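Local coordinates for protein citrate synthase (Metallosphaera sedula, PDB 6ABW) that probably catalyses the condensation of oxaloacetate with acetyl-CoA and water to citrate and CoA, a step of the tricarboxylic acid cycle, and binds acetyl-CoA, at residues E57-H61 against Q73-K78; L62-G66 against R129-V133; Y96-S102 against A149-P155; F112-S116 against D213-V219. All coordinates share one frame; numbering follows the deposited sequence.

Contact 1: E57-H61 against Q73-K78; sequences EEVVH and QLQRLK
Leu77 reaches across to helix 56-65 with one methyl, CD2, which ends in the angle between the backbone of Glu57 and the side chain of His61. Leu77 CD2 lies 3.1 Å from Glu57 O, a tight approach to a carbonyl that also accepts the helical bond from His61 N, and 3.9 Å from His61 CB. Holding CG anti to the backbone N (chi1 170°) aims the leucine fork at this spot, and Val60 CG1 borders the same methyl more loosely. One turn earlier, Leu74 lays CD1 against Glu57 CB at 3.8 Å and against the aliphatic CG of Glu58, while Ile386 of the second subunit packs on this leucine too.

Helices 56-65 and 71-84 follow each other in this mostly helical citrate synthase fold, and the two short segments cross nearly at right angles (102°), their axes 10.2 Å apart.

The polar groups touch without bonding across the contact. The Gln73 side chain runs crosswise to His61, its amide turned 35° from the imidazole plane, with Gln73 OE1 3.7 Å from His61 CE1. Each has its partner in the intervening residues: Gln73 OE1 takes the N-H of Thr70, and His61 ND1 bonds Asp67 O. Among the charges, Glu57 OE2 stays 5.1 Å from Lys78 NZ and bonds Phe164 N instead, whereas Glu58 makes a salt bridge to Arg389 of the second subunit.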
loop_
_atom_site.group_PDB
_atom_site.type_symbol
_atom_site.label_atom_id
_atom_site.label_comp_id
_atom_site.label_asym_id
_atom_site.label_seq_id
_atom_site.Cartn_x
_atom_site.Cartn_y
_atom_site.Cartn_z
ATOM N N GLU A 57 21.063 1.736 -16.077
ATOM C CA GLU A 57 21.786 0.776 -15.188
ATOM C C GLU A 57 22.803 1.460 -14.300
ATOM O O GLU A 57 22.915 1.198 -13.113
ATOM C CB GLU A 57 22.506 -0.300 -15.998
ATOM C CG GLU A 57 21.546 -1.213 -16.762
ATOM C CD GLU A 57 21.294 -0.855 -18.241
ATOM O OE1 GLU A 57 21.142 0.347 -18.572
ATOM O OE2 GLU A 57 21.131 -1.780 -19.074
ATOM N N GLU A 58 23.524 2.412 -14.881
ATOM C CA GLU A 58 24.449 3.210 -14.103
ATOM C C GLU A 58 23.810 4.073 -13.056
ATOM O O GLU A 58 24.320 4.184 -11.979
ATOM C CB GLU A 58 25.381 4.042 -15.029
ATOM C CG GLU A 58 26.385 3.189 -15.812
ATOM C CD GLU A 58 27.113 3.982 -16.928
ATOM O OE1 GLU A 58 28.304 4.362 -16.708
ATOM O OE2 GLU A 58 26.486 4.313 -17.986
ATOM N N VAL A 59 22.642 4.638 -13.361
ATOM C CA VAL A 59 21.930 5.404 -12.402
ATOM C C VAL A 59 21.282 4.511 -11.297
ATOM O O VAL A 59 21.221 4.911 -10.151
ATOM C CB VAL A 59 20.878 6.342 -13.118
ATOM C CG1 VAL A 59 19.954 6.979 -12.113
ATOM C CG2 VAL A 59 21.557 7.415 -13.929
ATOM N N VAL A 60 20.860 3.304 -11.649
ATOM C CA VAL A 60 20.438 2.344 -10.627
ATOM C C VAL A 60 21.566 2.128 -9.601
ATOM O O VAL A 60 21.384 2.239 -8.415
ATOM C CB VAL A 60 20.081 1.023 -11.288
ATOM C CG1 VAL A 60 19.843 -0.047 -10.240
ATOM C CG2 VAL A 60 18.799 1.168 -12.132
ATOM N N HIS A 61 22.790 1.904 -10.111
ATOM C CA HIS A 61 23.963 1.735 -9.227
ATOM C C HIS A 61 24.244 2.972 -8.400
ATOM O O HIS A 61 24.471 2.870 -7.206
ATOM C CB HIS A 61 25.172 1.278 -10.074
ATOM C CG HIS A 61 26.320 0.796 -9.261
ATOM N ND1 HIS A 61 27.086 1.626 -8.480
ATOM C CD2 HIS A 61 26.725 -0.473 -8.976
ATOM C CE1 HIS A 61 27.961 0.908 -7.797
ATOM N NE2 HIS A 61 27.754 -0.371 -8.073
ATOM N N GLN A 73 31.615 -3.577 -11.614
ATOM C CA GLN A 73 30.367 -3.332 -10.890
ATOM C C GLN A 73 29.197 -3.327 -11.854
ATOM O O GLN A 73 28.134 -3.960 -11.582
ATOM C CB GLN A 73 30.387 -2.087 -10.057
ATOM C CG GLN A 73 31.237 -2.189 -8.838
ATOM C CD GLN A 73 31.484 -0.875 -8.137
ATOM O OE1 GLN A 73 31.441 0.219 -8.715
ATOM N NE2 GLN A 73 31.814 -0.992 -6.894
ATOM N N LEU A 74 29.366 -2.672 -12.982
ATOM C CA LEU A 74 28.305 -2.574 -13.963
ATOM C C LEU A 74 27.944 -3.922 -14.527
ATOM O O LEU A 74 26.795 -4.258 -14.737
ATOM C CB LEU A 74 28.678 -1.659 -15.092
ATOM C CG LEU A 74 27.638 -1.407 -16.174
ATOM C CD1 LEU A 74 26.282 -0.930 -15.622
ATOM C CD2 LEU A 74 28.156 -0.364 -17.115
ATOM N N GLN A 75 28.969 -4.696 -14.838
ATOM C CA GLN A 75 28.778 -6.060 -15.284
ATOM C C GLN A 75 27.990 -6.963 -14.335
ATOM O O GLN A 75 27.131 -7.748 -14.813
ATOM C CB GLN A 75 30.156 -6.656 -15.611
ATOM C CG GLN A 75 30.246 -8.068 -16.102
ATOM C CD GLN A 75 31.712 -8.565 -16.030
ATOM O OE1 GLN A 75 31.951 -9.747 -15.746
ATOM N NE2 GLN A 75 32.703 -7.633 -16.228
ATOM N N ARG A 76 28.287 -6.903 -13.042
ATOM C CA ARG A 76 27.587 -7.718 -12.055
ATOM C C ARG A 76 26.122 -7.265 -11.961
ATOM O O ARG A 76 25.215 -8.090 -11.870
ATOM C CB ARG A 76 28.228 -7.631 -10.662
ATOM C CG ARG A 76 29.457 -8.569 -10.505
ATOM C CD ARG A 76 30.065 -8.448 -9.107
ATOM N NE ARG A 76 31.239 -7.566 -9.106
ATOM C CZ ARG A 76 31.410 -6.455 -8.369
ATOM N NH1 ARG A 76 30.508 -6.018 -7.481
ATOM N NH2 ARG A 76 32.538 -5.769 -8.503
ATOM N N LEU A 77 25.915 -5.950 -12.044
ATOM C CA LEU A 77 24.559 -5.383 -12.031
ATOM C C LEU A 77 23.752 -5.815 -13.196
ATOM O O LEU A 77 22.602 -6.193 -13.019
ATOM C CB LEU A 77 24.614 -3.862 -11.962
ATOM C CG LEU A 77 23.266 -3.132 -12.179
ATOM C CD1 LEU A 77 22.363 -3.571 -11.105
ATOM C CD2 LEU A 77 23.518 -1.655 -12.034
ATOM N N LYS A 78 24.285 -5.721 -14.405
ATOM C CA LYS A 78 23.621 -6.214 -15.556
ATOM C C LYS A 78 23.245 -7.694 -15.524
ATOM O O LYS A 78 22.134 -8.043 -15.944
ATOM C CB LYS A 78 24.452 -5.926 -16.773
ATOM C CG LYS A 78 24.477 -4.452 -17.117
ATOM C CD LYS A 78 25.385 -4.226 -18.296
ATOM C CE LYS A 78 25.186 -2.808 -18.823
ATOM N NZ LYS A 78 26.131 -2.643 -19.952
#

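Contact 2: L62-G66 against R129-V133; sequences LMLYG and RDNAV
Arg129 meets the C-terminal turn of helix 56-65 with its aliphatic stem and NE, while the outer nitrogens of the guanidinium pass beyond. The motif is a helix end packed on the first turn of another helix, 128-151, within the helical body of citrate synthase. Helix 56-65 stops at Gly66, whose positive phi (95°) takes the chain out of helical geometry.

The polar link is a single weak hydrogen bond. Arg129 NE lies 2.8 Å from Leu64 O, but the N-H points well off the acceptor, at 127°, although the oxygen sits at the guanidinium edge, near its plane. The outer nitrogens look elsewhere, with NH2 in a salt bridge to Glu363 of helix 342-365. The charged group therefore probably owes its position more to that carboxylate than to Leu64.

The aromatic part is a CH-pi contact. Arg129 CD stands over one face of the Tyr65 ring, 4.0 Å from its centroid and displaced toward the rim; the extended run from CG to NE carries the stem past the ring. Tyr65 also stacks with the ring of His61. Replacing Arg129 by an alanine would probably leave Glu363 without its charge partner and strip the methylene cover from this face of Tyr65.

Apolar packing completes the contact. Leu64, with CG beside its backbone N (chi1 -68°), extends its two methyls toward the second helix: CD2 lies 4.0 Å from Ala132 CB, and CD1 rests 3.7 Å from Val133 CG2.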
loop_
_atom_site.group_PDB
_atom_site.type_symbol
_atom_site.label_atom_id
_atom_site.label_comp_id
_atom_site.label_asym_id
_atom_site.label_seq_id
_atom_site.Cartn_x
_atom_site.Cartn_y
_atom_site.Cartn_z
ATOM N N LEU A 62 24.143 4.161 -8.982
ATOM C CA LEU A 62 24.317 5.397 -8.244
ATOM C C LEU A 62 23.339 5.596 -7.126
ATOM O O LEU A 62 23.716 5.998 -6.035
ATOM C CB LEU A 62 24.238 6.578 -9.247
ATOM C CG LEU A 62 24.226 7.978 -8.708
ATOM C CD1 LEU A 62 25.584 8.242 -8.061
ATOM C CD2 LEU A 62 23.900 8.940 -9.875
ATOM N N MET A 63 22.061 5.352 -7.384
ATOM C CA MET A 63 21.045 5.512 -6.366
ATOM C C MET A 63 21.115 4.489 -5.256
ATOM O O MET A 63 20.867 4.794 -4.120
ATOM C CB MET A 63 19.678 5.484 -7.000
ATOM C CG MET A 63 19.470 6.655 -7.928
ATOM S SD MET A 63 17.877 7.376 -7.503
ATOM C CE MET A 63 18.459 9.011 -7.028
ATOM N N LEU A 64 21.467 3.278 -5.592
ATOM C CA LEU A 64 21.514 2.193 -4.586
ATOM C C LEU A 64 22.854 2.145 -3.838
ATOM O O LEU A 64 22.880 1.741 -2.715
ATOM C CB LEU A 64 21.228 0.864 -5.242
ATOM C CG LEU A 64 19.815 0.712 -5.733
ATOM C CD1 LEU A 64 19.714 -0.646 -6.367
ATOM C CD2 LEU A 64 18.796 0.845 -4.646
ATOM N N TYR A 65 23.948 2.482 -4.493
ATOM C CA TYR A 65 25.286 2.318 -3.901
ATOM C C TYR A 65 26.026 3.620 -3.684
ATOM O O TYR A 65 27.052 3.591 -3.010
ATOM C CB TYR A 65 26.149 1.418 -4.726
ATOM C CG TYR A 65 25.666 0.022 -4.817
ATOM C CD1 TYR A 65 24.781 -0.340 -5.789
ATOM C CD2 TYR A 65 26.066 -0.969 -3.920
ATOM C CE1 TYR A 65 24.281 -1.612 -5.871
ATOM C CE2 TYR A 65 25.578 -2.303 -4.059
ATOM C CZ TYR A 65 24.662 -2.604 -5.024
ATOM O OH TYR A 65 24.064 -3.868 -5.319
ATOM N N GLY A 66 25.542 4.729 -4.243
ATOM C CA GLY A 66 26.110 6.052 -3.929
ATOM C C GLY A 66 27.163 6.567 -4.896
ATOM O O GLY A 66 27.583 7.712 -4.736
ATOM N N ARG A 129 20.204 -4.104 -1.401
ATOM C CA ARG A 129 20.421 -3.485 -2.682
ATOM C C ARG A 129 20.276 -4.501 -3.778
ATOM O O ARG A 129 19.682 -4.200 -4.783
ATOM C CB ARG A 129 21.744 -2.712 -2.702
ATOM C CG ARG A 129 21.754 -1.554 -1.755
ATOM C CD ARG A 129 23.201 -1.047 -1.480
ATOM N NE ARG A 129 23.160 0.053 -0.546
ATOM C CZ ARG A 129 22.864 -0.088 0.741
ATOM N NH1 ARG A 129 22.644 -1.305 1.286
ATOM N NH2 ARG A 129 22.711 0.957 1.476
ATOM N N ASP A 130 20.768 -5.739 -3.558
ATOM C CA ASP A 130 20.552 -6.816 -4.512
ATOM C C ASP A 130 19.033 -7.070 -4.693
ATOM O O ASP A 130 18.597 -7.365 -5.812
ATOM C CB ASP A 130 21.205 -8.138 -4.081
ATOM C CG ASP A 130 22.788 -8.114 -4.068
ATOM O OD1 ASP A 130 23.473 -7.322 -4.758
ATOM O OD2 ASP A 130 23.346 -8.980 -3.336
ATOM N N ASN A 131 18.280 -7.089 -3.603
ATOM C CA ASN A 131 16.803 -7.271 -3.675
ATOM C C ASN A 131 16.143 -6.144 -4.477
ATOM O O ASN A 131 15.264 -6.401 -5.242
ATOM C CB ASN A 131 16.188 -7.350 -2.267
ATOM C CG ASN A 131 16.639 -8.638 -1.497
ATOM O OD1 ASN A 131 16.580 -8.706 -0.256
ATOM N ND2 ASN A 131 17.056 -9.622 -2.223
ATOM N N ALA A 132 16.611 -4.910 -4.317
ATOM C CA ALA A 132 16.078 -3.776 -5.092
ATOM C C ALA A 132 16.377 -3.881 -6.595
ATOM O O ALA A 132 15.524 -3.574 -7.468
ATOM C CB ALA A 132 16.625 -2.509 -4.534
ATOM N N VAL A 133 17.602 -4.334 -6.930
ATOM C CA VAL A 133 17.975 -4.546 -8.346
ATOM C C VAL A 133 17.068 -5.545 -9.014
ATOM O O VAL A 133 16.595 -5.326 -10.115
ATOM C CB VAL A 133 19.445 -5.007 -8.492
ATOM C CG1 VAL A 133 19.751 -5.489 -9.929
ATOM C CG2 VAL A 133 20.360 -3.828 -8.187
#

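Contact 3: Y96-S102 against A149-P155; sequences YSLPRDS and AKEGKKP
Tyr96 lays its ring flat on Ala149, with the methyl CB over the ring centre, 3.6 Å from the centroid and only 7° off the normal, a CH-pi contact of nearly ideal placement. The hydroxyl then reaches past the helix end and donates to the carbonyl beyond it, Tyr96 OH to Lys153 O at 2.8 Å. Pro155 CG packs obliquely by the ring at CE1.

Arg100 approaches the same helix end side-on, two nitrogens gripping one oxygen: NH2 lies 2.9 Å and NE 3.3 Å from Lys150 O. That oxygen is in the guanidinium plane, yet both donors come to it from the same face of its carbonyl plane, above it. Gly152 N lies over a face of the guanidinium.

Lys150 returns the gesture. Bends at chi3 (75°) and chi4 (55°) curl its chain back so that NZ donates to Ser102 O at 2.7 Å and to Arg100 O at 2.9 Å, giving the ammonium two carbonyls of the opposing loop; it also makes a cation-pi contact with Tyr340.

Those carbonyls are presented by a type I turn, Pro99 to Ser102, where Pro99 O accepts from both Ser102 N and Ser102 OG. Opposite, Gly152 ends helix 128-151 in a Schellman motif. The arrangement thus joins a beta turn to a Schellman-terminated helix at the protein surface, the turn offering two carbonyls to Lys150 and the helix end one to Arg100.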
loop_
_atom_site.group_PDB
_atom_site.type_symbol
_atom_site.label_atom_id
_atom_site.label_comp_id
_atom_site.label_asym_id
_atom_site.label_seq_id
_atom_site.Cartn_x
_atom_site.Cartn_y
_atom_site.Cartn_z
ATOM N N TYR A 96 -3.185 -10.969 -16.639
ATOM C CA TYR A 96 -4.062 -11.292 -17.758
ATOM C C TYR A 96 -5.467 -11.698 -17.301
ATOM O O TYR A 96 -6.358 -11.769 -18.116
ATOM C CB TYR A 96 -3.464 -12.424 -18.615
ATOM C CG TYR A 96 -2.502 -11.870 -19.632
ATOM C CD1 TYR A 96 -1.187 -11.586 -19.275
ATOM C CD2 TYR A 96 -2.897 -11.628 -20.918
ATOM C CE1 TYR A 96 -0.267 -11.063 -20.180
ATOM C CE2 TYR A 96 -1.986 -11.126 -21.850
ATOM C CZ TYR A 96 -0.705 -10.821 -21.469
ATOM O OH TYR A 96 0.170 -10.351 -22.393
ATOM N N SER A 97 -5.712 -11.854 -16.010
ATOM C CA SER A 97 -7.071 -12.189 -15.570
ATOM C C SER A 97 -7.885 -10.956 -15.103
ATOM O O SER A 97 -9.094 -11.049 -14.935
ATOM C CB SER A 97 -7.005 -13.235 -14.483
ATOM O OG SER A 97 -6.631 -12.611 -13.319
ATOM N N LEU A 98 -7.224 -9.809 -14.919
ATOM C CA LEU A 98 -7.943 -8.561 -14.605
ATOM C C LEU A 98 -8.696 -8.056 -15.834
ATOM O O LEU A 98 -8.323 -8.371 -16.965
ATOM C CB LEU A 98 -6.970 -7.547 -14.060
ATOM C CG LEU A 98 -6.384 -7.898 -12.692
ATOM C CD1 LEU A 98 -5.244 -6.941 -12.315
ATOM C CD2 LEU A 98 -7.469 -7.805 -11.628
ATOM N N PRO A 99 -9.782 -7.311 -15.644
ATOM C CA PRO A 99 -10.454 -6.725 -16.815
ATOM C C PRO A 99 -9.509 -5.877 -17.630
ATOM O O PRO A 99 -8.685 -5.175 -17.086
ATOM C CB PRO A 99 -11.552 -5.844 -16.242
ATOM C CG PRO A 99 -11.770 -6.387 -14.888
ATOM C CD PRO A 99 -10.456 -6.990 -14.407
ATOM N N ARG A 100 -9.595 -6.013 -18.938
ATOM C CA ARG A 100 -8.653 -5.366 -19.816
ATOM C C ARG A 100 -8.762 -3.842 -19.780
ATOM O O ARG A 100 -7.814 -3.167 -20.181
ATOM C CB ARG A 100 -8.775 -5.883 -21.258
ATOM C CG ARG A 100 -8.174 -7.291 -21.446
ATOM C CD ARG A 100 -8.364 -7.805 -22.862
ATOM N NE ARG A 100 -7.839 -6.816 -23.798
ATOM C CZ ARG A 100 -8.080 -6.769 -25.104
ATOM N NH1 ARG A 100 -8.809 -7.717 -25.684
ATOM N NH2 ARG A 100 -7.543 -5.788 -25.835
ATOM N N ASP A 101 -9.887 -3.298 -19.325
ATOM C CA ASP A 101 -10.034 -1.868 -19.174
ATOM C C ASP A 101 -9.570 -1.374 -17.791
ATOM O O ASP A 101 -9.777 -0.230 -17.503
ATOM C CB ASP A 101 -11.449 -1.354 -19.535
ATOM C CG ASP A 101 -12.545 -1.789 -18.582
ATOM O OD1 ASP A 101 -12.357 -2.726 -17.749
ATOM O OD2 ASP A 101 -13.666 -1.209 -18.680
ATOM N N SER A 102 -8.943 -2.217 -16.965
ATOM C CA SER A 102 -8.542 -1.782 -15.597
ATOM C C SER A 102 -7.415 -0.755 -15.677
ATOM O O SER A 102 -6.625 -0.778 -16.615
ATOM C CB SER A 102 -7.989 -2.944 -14.766
ATOM O OG SER A 102 -8.819 -4.053 -14.807
ATOM N N ALA A 149 -1.310 -7.329 -21.939
ATOM C CA ALA A 149 -2.649 -7.686 -21.509
ATOM C C ALA A 149 -3.741 -6.761 -21.946
ATOM O O ALA A 149 -4.797 -7.191 -22.444
ATOM C CB ALA A 149 -2.727 -7.931 -20.032
ATOM N N LYS A 150 -3.512 -5.467 -21.764
ATOM C CA LYS A 150 -4.520 -4.485 -22.117
ATOM C C LYS A 150 -4.747 -4.446 -23.652
ATOM O O LYS A 150 -5.876 -4.231 -24.090
ATOM C CB LYS A 150 -4.175 -3.120 -21.542
ATOM C CG LYS A 150 -4.385 -3.057 -20.039
ATOM C CD LYS A 150 -3.974 -1.692 -19.455
ATOM C CE LYS A 150 -4.967 -0.572 -19.742
ATOM N NZ LYS A 150 -6.391 -0.764 -19.335
ATOM N N GLU A 151 -3.724 -4.729 -24.407
ATOM C CA GLU A 151 -3.772 -4.765 -25.847
ATOM C C GLU A 151 -4.263 -6.151 -26.374
ATOM O O GLU A 151 -4.527 -6.269 -27.561
ATOM C CB GLU A 151 -2.406 -4.475 -26.414
ATOM C CG GLU A 151 -1.797 -3.092 -26.243
ATOM C CD GLU A 151 -2.417 -1.962 -27.078
ATOM O OE1 GLU A 151 -3.591 -1.509 -26.796
ATOM O OE2 GLU A 151 -1.667 -1.459 -27.976
ATOM N N GLY A 152 -4.367 -7.174 -25.524
ATOM C CA GLY A 152 -4.842 -8.518 -25.904
ATOM C C GLY A 152 -3.787 -9.271 -26.678
ATOM O O GLY A 152 -4.123 -10.063 -27.524
ATOM N N LYS A 153 -2.500 -9.035 -26.386
ATOM C CA LYS A 153 -1.392 -9.785 -27.003
ATOM C C LYS A 153 -0.866 -10.851 -26.068
ATOM O O LYS A 153 -1.009 -10.776 -24.841
ATOM C CB LYS A 153 -0.219 -8.874 -27.297
ATOM C CG LYS A 153 -0.467 -7.818 -28.364
ATOM C CD LYS A 153 0.830 -7.000 -28.479
ATOM C CE LYS A 153 1.023 -6.273 -29.787
ATOM N NZ LYS A 153 -0.185 -5.470 -30.064
ATOM N N LYS A 154 -0.180 -11.836 -26.623
ATOM C CA LYS A 154 0.432 -12.847 -25.841
ATOM C C LYS A 154 1.531 -12.303 -24.891
ATOM O O LYS A 154 2.207 -11.329 -25.245
ATOM C CB LYS A 154 1.066 -13.834 -26.845
ATOM C CG LYS A 154 1.501 -15.142 -26.262
ATOM C CD LYS A 154 1.515 -16.304 -27.287
ATOM C CE LYS A 154 2.141 -15.933 -28.626
ATOM N NZ LYS A 154 3.440 -15.189 -28.535
ATOM N N PRO A 155 1.741 -12.922 -23.699
ATOM C CA PRO A 155 2.807 -12.397 -22.809
ATOM C C PRO A 155 4.212 -12.395 -23.411
ATOM O O PRO A 155 4.516 -13.169 -24.344
ATOM C CB PRO A 155 2.777 -13.315 -21.584
ATOM C CG PRO A 155 1.572 -14.147 -21.722
ATOM C CD PRO A 155 0.967 -13.983 -23.058
HETATM O O HOH W 1 -7.563 -1.600 -22.870
#

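Contact 4: F112-S116 against D213-V219; sequences FSALS and DIYSCVV
Asp213 is the N-cap of helix 214-225, and its capping carboxylate also ties that helix to the neighbouring helix 104-119. Asp213 OD1 has two donors: Ser216 N, 3.1 Å from OD1, comes from above the carboxylate plane in the capping bond, and Ser116 OG, 2.7 Å from OD1, meets the syn lone pair of that oxygen. With OG anti to its backbone N (chi1 -180°), Ser116 points the hydroxyl at the cap. Asp213 OD2 makes a salt bridge to Lys226 of the second subunit, which also bonds Ser116 OG. With an alanine here, Ser216 N would probably lose its cap, Ser116 OG its acceptor and Lys226 of the second subunit its charge partner.

Beside this polar corner the packing is close: Ser116 CB and Tyr215 CB are 3.4 Å apart. Leu115 CB lies 3.7 Å from Tyr215 CD2, and Phe112 CD2 reaches the edge of the Tyr215 ring, the two side chains crossing at about a right angle. The Phe112 ring is sandwiched, with Val218 CG1 over one face, 4.1 Å from the centroid, and Leu115 CD1 over the other. Val219 CG2 fits against Phe112 CB at 3.7 Å.

The two segments run nearly antiparallel (162°) with axes 8.2 Å apart. Helix 128-151 adds Leu135 beside Phe112 and Tyr215, helix 342-365 sets Trp354 on Val218, and across the subunit interface Val219 meets its counterpart, Val219 of the second subunit.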
loop_
_atom_site.group_PDB
_atom_site.type_symbol
_atom_site.label_atom_id
_atom_site.label_comp_id
_atom_site.label_asym_id
_atom_site.label_seq_id
_atom_site.Cartn_x
_atom_site.Cartn_y
_atom_site.Cartn_z
ATOM N N PHE A 112 2.597 -6.576 -8.219
ATOM C CA PHE A 112 3.605 -6.373 -7.174
ATOM C C PHE A 112 3.179 -7.003 -5.856
ATOM O O PHE A 112 4.057 -7.450 -5.120
ATOM C CB PHE A 112 3.967 -4.892 -7.020
ATOM C CG PHE A 112 5.119 -4.523 -7.846
ATOM C CD1 PHE A 112 4.991 -4.228 -9.168
ATOM C CD2 PHE A 112 6.415 -4.643 -7.292
ATOM C CE1 PHE A 112 6.127 -3.978 -9.948
ATOM C CE2 PHE A 112 7.553 -4.422 -8.073
ATOM C CZ PHE A 112 7.407 -4.128 -9.401
ATOM N N SER A 113 1.851 -7.120 -5.602
ATOM C CA SER A 113 1.416 -7.817 -4.360
ATOM C C SER A 113 1.747 -9.291 -4.491
ATOM O O SER A 113 2.248 -9.900 -3.538
ATOM C CB SER A 113 -0.087 -7.686 -3.941
ATOM O OG SER A 113 -0.490 -6.327 -3.964
ATOM N N ALA A 114 1.531 -9.848 -5.681
ATOM C CA ALA A 114 1.901 -11.240 -5.920
ATOM C C ALA A 114 3.382 -11.486 -5.853
ATOM O O ALA A 114 3.824 -12.458 -5.274
ATOM C CB ALA A 114 1.332 -11.724 -7.259
ATOM N N LEU A 115 4.182 -10.604 -6.419
ATOM C CA LEU A 115 5.642 -10.646 -6.281
ATOM C C LEU A 115 6.071 -10.544 -4.830
ATOM O O LEU A 115 6.978 -11.224 -4.405
ATOM C CB LEU A 115 6.292 -9.564 -7.128
ATOM C CG LEU A 115 6.190 -9.629 -8.653
ATOM C CD1 LEU A 115 6.727 -8.331 -9.221
ATOM C CD2 LEU A 115 6.950 -10.823 -9.134
ATOM N N SER A 116 5.402 -9.709 -4.027
ATOM C CA SER A 116 5.690 -9.669 -2.642
ATOM C C SER A 116 5.475 -11.015 -1.910
ATOM O O SER A 116 6.320 -11.415 -1.096
ATOM C CB SER A 116 4.987 -8.493 -1.978
ATOM O OG SER A 116 5.241 -8.406 -0.601
ATOM N N ASP A 213 8.457 -6.170 3.533
ATOM C CA ASP A 213 9.419 -6.365 2.445
ATOM C C ASP A 213 9.342 -5.279 1.345
ATOM O O ASP A 213 8.349 -4.583 1.203
ATOM C CB ASP A 213 9.294 -7.739 1.843
ATOM C CG ASP A 213 7.934 -7.993 1.177
ATOM O OD1 ASP A 213 7.772 -7.589 0.011
ATOM O OD2 ASP A 213 7.036 -8.591 1.781
ATOM N N ILE A 214 10.460 -5.110 0.678
ATOM C CA ILE A 214 10.575 -4.095 -0.349
ATOM C C ILE A 214 9.514 -4.130 -1.453
ATOM O O ILE A 214 9.111 -3.095 -1.963
ATOM C CB ILE A 214 12.040 -4.048 -0.887
ATOM C CG1 ILE A 214 12.302 -2.702 -1.511
ATOM C CG2 ILE A 214 12.303 -5.221 -1.816
ATOM C CD1 ILE A 214 13.807 -2.357 -1.575
ATOM N N TYR A 215 9.050 -5.314 -1.847
ATOM C CA TYR A 215 7.990 -5.395 -2.795
ATOM C C TYR A 215 6.666 -4.781 -2.273
ATOM O O TYR A 215 5.984 -4.070 -3.040
ATOM C CB TYR A 215 7.736 -6.833 -3.225
ATOM C CG TYR A 215 8.853 -7.398 -4.109
ATOM C CD1 TYR A 215 9.967 -7.966 -3.550
ATOM C CD2 TYR A 215 8.793 -7.343 -5.497
ATOM C CE1 TYR A 215 11.021 -8.471 -4.328
ATOM C CE2 TYR A 215 9.786 -7.885 -6.276
ATOM C CZ TYR A 215 10.931 -8.424 -5.699
ATOM O OH TYR A 215 11.987 -8.936 -6.500
ATOM N N SER A 216 6.356 -5.008 -0.984
ATOM C CA SER A 216 5.162 -4.455 -0.340
ATOM C C SER A 216 5.301 -2.939 -0.162
ATOM O O SER A 216 4.292 -2.263 -0.237
ATOM C CB SER A 216 4.810 -5.140 0.977
ATOM O OG SER A 216 4.041 -6.297 0.639
ATOM N N CYS A 217 6.526 -2.445 0.038
ATOM C CA CYS A 217 6.758 -1.003 -0.003
ATOM C C CYS A 217 6.346 -0.415 -1.358
ATOM O O CYS A 217 5.649 0.598 -1.394
ATOM C CB CYS A 217 8.198 -0.654 0.378
ATOM S SG CYS A 217 8.631 -1.186 2.049
ATOM N N VAL A 218 6.746 -1.058 -2.451
ATOM C CA VAL A 218 6.297 -0.644 -3.782
ATOM C C VAL A 218 4.776 -0.803 -3.962
ATOM O O VAL A 218 4.150 0.038 -4.599
ATOM C CB VAL A 218 7.129 -1.327 -4.902
ATOM C CG1 VAL A 218 6.606 -0.981 -6.262
ATOM C CG2 VAL A 218 8.546 -0.853 -4.739
ATOM N N VAL A 219 4.161 -1.846 -3.443
ATOM C CA VAL A 219 2.694 -1.994 -3.493
ATOM C C VAL A 219 2.016 -0.755 -2.894
ATOM O O VAL A 219 1.089 -0.182 -3.516
ATOM C CB VAL A 219 2.197 -3.269 -2.784
ATOM C CG1 VAL A 219 0.701 -3.317 -2.606
ATOM C CG2 VAL A 219 2.665 -4.426 -3.562
#

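Three of the four contacts form a connected series. Contacts 1 and 2 share helix 56-65, their centres 9 Å apart, and meet where Leu77 CD1 lies 3.4 Å from Val133 CG1. Contact 2 in turn touches contact 4, 16 Å away between centres, through Ala132 CB and Ile214 CD1 at 4.1 Å. Contact 3 stands apart, about 9 Å from contact 4 and 19 Å from contact 2 by nearest atoms, though helix 128-151 supplies a segment to both contacts 2 and 3. All four contacts reach the second subunit. None includes the acetyl-CoA residues, such as Arg264 and Phe268, or the predicted active-site residues His270 and Asp325.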